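Local structure of beta-N-acetylhexosaminidase (Akkermansia muciniphila, 6JEB) at residues A[320-325]-A[342-347]. The protein hydrolyses terminal non-reducing N-acetylglucosamine and N-acetylgalactosamine residues from beta-linked glycans, including N-glycans and chitobiose. Residues are numbered along the deposited sequence; the frame is centred on the assembly and turned at random. Where two conformers were deposited one is given.
Sequences TVYAWR and NLIMAS. With ACM (acetamide), chain C.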
loop_
_atom_site.group_PDB
_atom_site.type_symbol
_atom_site.label_atom_id
_atom_site.label_comp_id
_atom_site.label_asym_id
_atom_site.label_seq_id
_atom_site.Cartn_x
_atom_site.Cartn_y
_atom_site.Cartn_z
ATOM N N THR A 320 -10.316 -5.150 9.780
ATOM C CA THR A 320 -9.542 -5.601 8.630
ATOM C C THR A 320 -8.078 -5.778 9.013
ATOM O O THR A 320 -7.482 -4.900 9.657
ATOM C CB THR A 320 -9.665 -4.606 7.468
ATOM O OG1 THR A 320 -11.009 -4.620 6.979
ATOM C CG2 THR A 320 -8.723 -4.976 6.327
ATOM N N VAL A 321 -7.500 -6.908 8.601
ATOM C CA VAL A 321 -6.092 -7.208 8.820
ATOM C C VAL A 321 -5.437 -7.533 7.484
ATOM O O VAL A 321 -6.101 -7.957 6.531
ATOM C CB VAL A 321 -5.896 -8.358 9.833
ATOM C CG1 VAL A 321 -6.538 -8.008 11.183
ATOM C CG2 VAL A 321 -6.448 -9.670 9.287
ATOM N N TYR A 322 -4.120 -7.324 7.416
ATOM C CA TYR A 322 -3.325 -7.585 6.219
ATOM C C TYR A 322 -2.490 -8.838 6.448
ATOM O O TYR A 322 -1.626 -8.856 7.333
ATOM C CB TYR A 322 -2.367 -6.428 5.936
ATOM C CG TYR A 322 -2.983 -5.115 5.519
ATOM C CD1 TYR A 322 -3.722 -4.341 6.411
ATOM C CD2 TYR A 322 -2.772 -4.613 4.243
ATOM C CE1 TYR A 322 -4.255 -3.119 6.020
ATOM C CE2 TYR A 322 -3.294 -3.391 3.855
ATOM C CZ TYR A 322 -4.027 -2.648 4.744
ATOM O OH TYR A 322 -4.531 -1.437 4.336
ATOM N N ALA A 323 -2.716 -9.865 5.632
ATOM C CA ALA A 323 -1.885 -11.063 5.682
ATOM C C ALA A 323 -0.575 -10.791 4.958
ATOM O O ALA A 323 -0.576 -10.346 3.808
ATOM C CB ALA A 323 -2.612 -12.234 5.019
ATOM N N TRP A 324 0.541 -11.038 5.632
ATOM C CA TRP A 324 1.841 -10.747 5.036
ATOM C C TRP A 324 2.911 -11.796 5.296
ATOM O O TRP A 324 3.790 -11.969 4.446
ATOM C CB TRP A 324 2.363 -9.383 5.510
ATOM C CG TRP A 324 2.758 -9.315 6.967
ATOM C CD1 TRP A 324 1.934 -9.096 8.037
ATOM C CD2 TRP A 324 4.086 -9.428 7.502
ATOM N NE1 TRP A 324 2.669 -9.074 9.202
ATOM C CE2 TRP A 324 3.991 -9.276 8.901
ATOM C CE3 TRP A 324 5.346 -9.656 6.934
ATOM C CZ2 TRP A 324 5.108 -9.329 9.737
ATOM C CZ3 TRP A 324 6.451 -9.707 7.763
ATOM C CH2 TRP A 324 6.324 -9.546 9.151
ATOM N N ARG A 325 2.875 -12.508 6.416
ATOM C CA ARG A 325 3.988 -13.368 6.772
ATOM C C ARG A 325 4.121 -14.539 5.813
ATOM O O ARG A 325 3.125 -15.133 5.384
ATOM C CB ARG A 325 3.838 -13.853 8.206
ATOM C CG ARG A 325 4.125 -12.733 9.184
ATOM C CD ARG A 325 4.233 -13.219 10.589
ATOM N NE ARG A 325 4.651 -12.160 11.510
ATOM C CZ ARG A 325 5.910 -11.946 11.889
ATOM N NH1 ARG A 325 6.889 -12.714 11.429
ATOM N NH2 ARG A 325 6.190 -10.979 12.750
ATOM N N ASN A 342 -12.065 -9.180 8.237
ATOM C CA ASN A 342 -11.826 -8.975 6.817
ATOM C C ASN A 342 -10.327 -8.994 6.550
ATOM O O ASN A 342 -9.517 -8.698 7.431
ATOM C CB ASN A 342 -12.461 -7.666 6.364
ATOM C CG ASN A 342 -13.972 -7.678 6.550
ATOM O OD1 ASN A 342 -14.644 -8.627 6.151
ATOM N ND2 ASN A 342 -14.505 -6.645 7.186
ATOM N N LEU A 343 -9.957 -9.352 5.325
ATOM C CA LEU A 343 -8.566 -9.642 5.014
ATOM C C LEU A 343 -8.144 -8.921 3.746
ATOM O O LEU A 343 -8.866 -8.936 2.746
ATOM C CB LEU A 343 -8.360 -11.151 4.847
ATOM C CG LEU A 343 -6.917 -11.602 4.628
ATOM C CD1 LEU A 343 -6.078 -11.225 5.838
ATOM C CD2 LEU A 343 -6.850 -13.101 4.369
ATOM N N ILE A 344 -6.968 -8.296 3.791
ATOM C CA ILE A 344 -6.301 -7.776 2.604
ATOM C C ILE A 344 -5.050 -8.622 2.408
ATOM O O ILE A 344 -4.305 -8.861 3.364
ATOM C CB ILE A 344 -5.967 -6.280 2.747
ATOM C CG1 ILE A 344 -7.260 -5.453 2.775
ATOM C CG2 ILE A 344 -5.077 -5.813 1.601
ATOM C CD1 ILE A 344 -7.064 -4.010 3.225
ATOM N N MET A 345 -4.831 -9.099 1.188
ATOM C CA MET A 345 -3.716 -9.990 0.895
ATOM C C MET A 345 -2.477 -9.166 0.549
ATOM O O MET A 345 -2.462 -8.456 -0.459
ATOM C CB MET A 345 -4.091 -10.919 -0.261
ATOM C CG MET A 345 -3.015 -11.918 -0.647
ATOM S SD MET A 345 -2.426 -12.901 0.749
ATOM C CE MET A 345 -3.910 -13.782 1.241
ATOM N N ALA A 346 -1.438 -9.274 1.385
ATOM C CA ALA A 346 -0.161 -8.602 1.165
ATOM C C ALA A 346 0.996 -9.585 1.318
ATOM O O ALA A 346 2.093 -9.199 1.727
ATOM C CB ALA A 346 0.005 -7.410 2.110
ATOM N N SER A 347 0.761 -10.857 0.987
ATOM C CA SER A 347 1.733 -11.916 1.230
ATOM C C SER A 347 3.117 -11.528 0.735
ATOM O O SER A 347 3.298 -11.178 -0.437
ATOM C CB SER A 347 1.303 -13.186 0.512
ATOM O OG SER A 347 2.411 -14.068 0.426
HETATM C C1 ACM C . 5.931 -5.974 8.109
HETATM O O ACM C . 6.445 -6.488 7.167
HETATM N N ACM C . 6.756 -5.606 9.215
HETATM C C2 ACM C . 4.441 -5.696 8.207
HETATM O O HOH W 1 -13.357 -4.246 8.015
HETATM O O HOH W 2 2.297 -15.506 2.629
#
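Tyr322 and Ile344 lie side by side on neighbouring parallel strands, 320-323 and 342-345, on the face of the sheet that also bears Thr320 and Asn342. Ile344 CD1 sits over one face of the phenol ring, 4.0 Å from the centroid of Tyr322 and displaced toward the CZ rim, a CH-pi contact; Ile344 CG2 touches CD2 and CE2 of the same ring. The same CD1 touches Thr320 CG2 at 3.6 Å. Tyr322 OH is hydrogen-bonded to Gln305 of the next strand, and His396 meets the ring edge-to-face. At the start of the pair, one water bridges Thr320 OG1 and Asn342 ND2, while OG1 also bonds Arg393. On the opposite face, Leu343 has two conformers; in the one given, CG is anti to its backbone N (chi1 -175°), and CD1 reaches back across the strand gap to Ala323 CB at 3.7 Å and also meets Val321 CG2; helix 329-339 packs against this layer. Three backbone bonds join the strands, and a fourth, from Ala346 N just past strand 342-345 to Ala323 O (2.8 Å), continues the pairing. Just beyond them, Trp324 turns its indole into the substrate pocket, with CG between the backbone N and carbonyl carbon (chi1 69°). Acetamide lies over one indole face, its C2 3.7 Å above the plane of Trp324, and Arg325 CG backs the opposite face. An alanine in place of Trp324 would probably leave the acetamide without its flat apolar floor and remove the ring face against which Arg325 CG packs. Asp257 and Tyr352 hold the ligand by hydrogen bonds. This is a parallel beta-alpha-beta unit of the family 20 TIM barrel, with an active-site tryptophan just past the C-terminal end of strand 320-323.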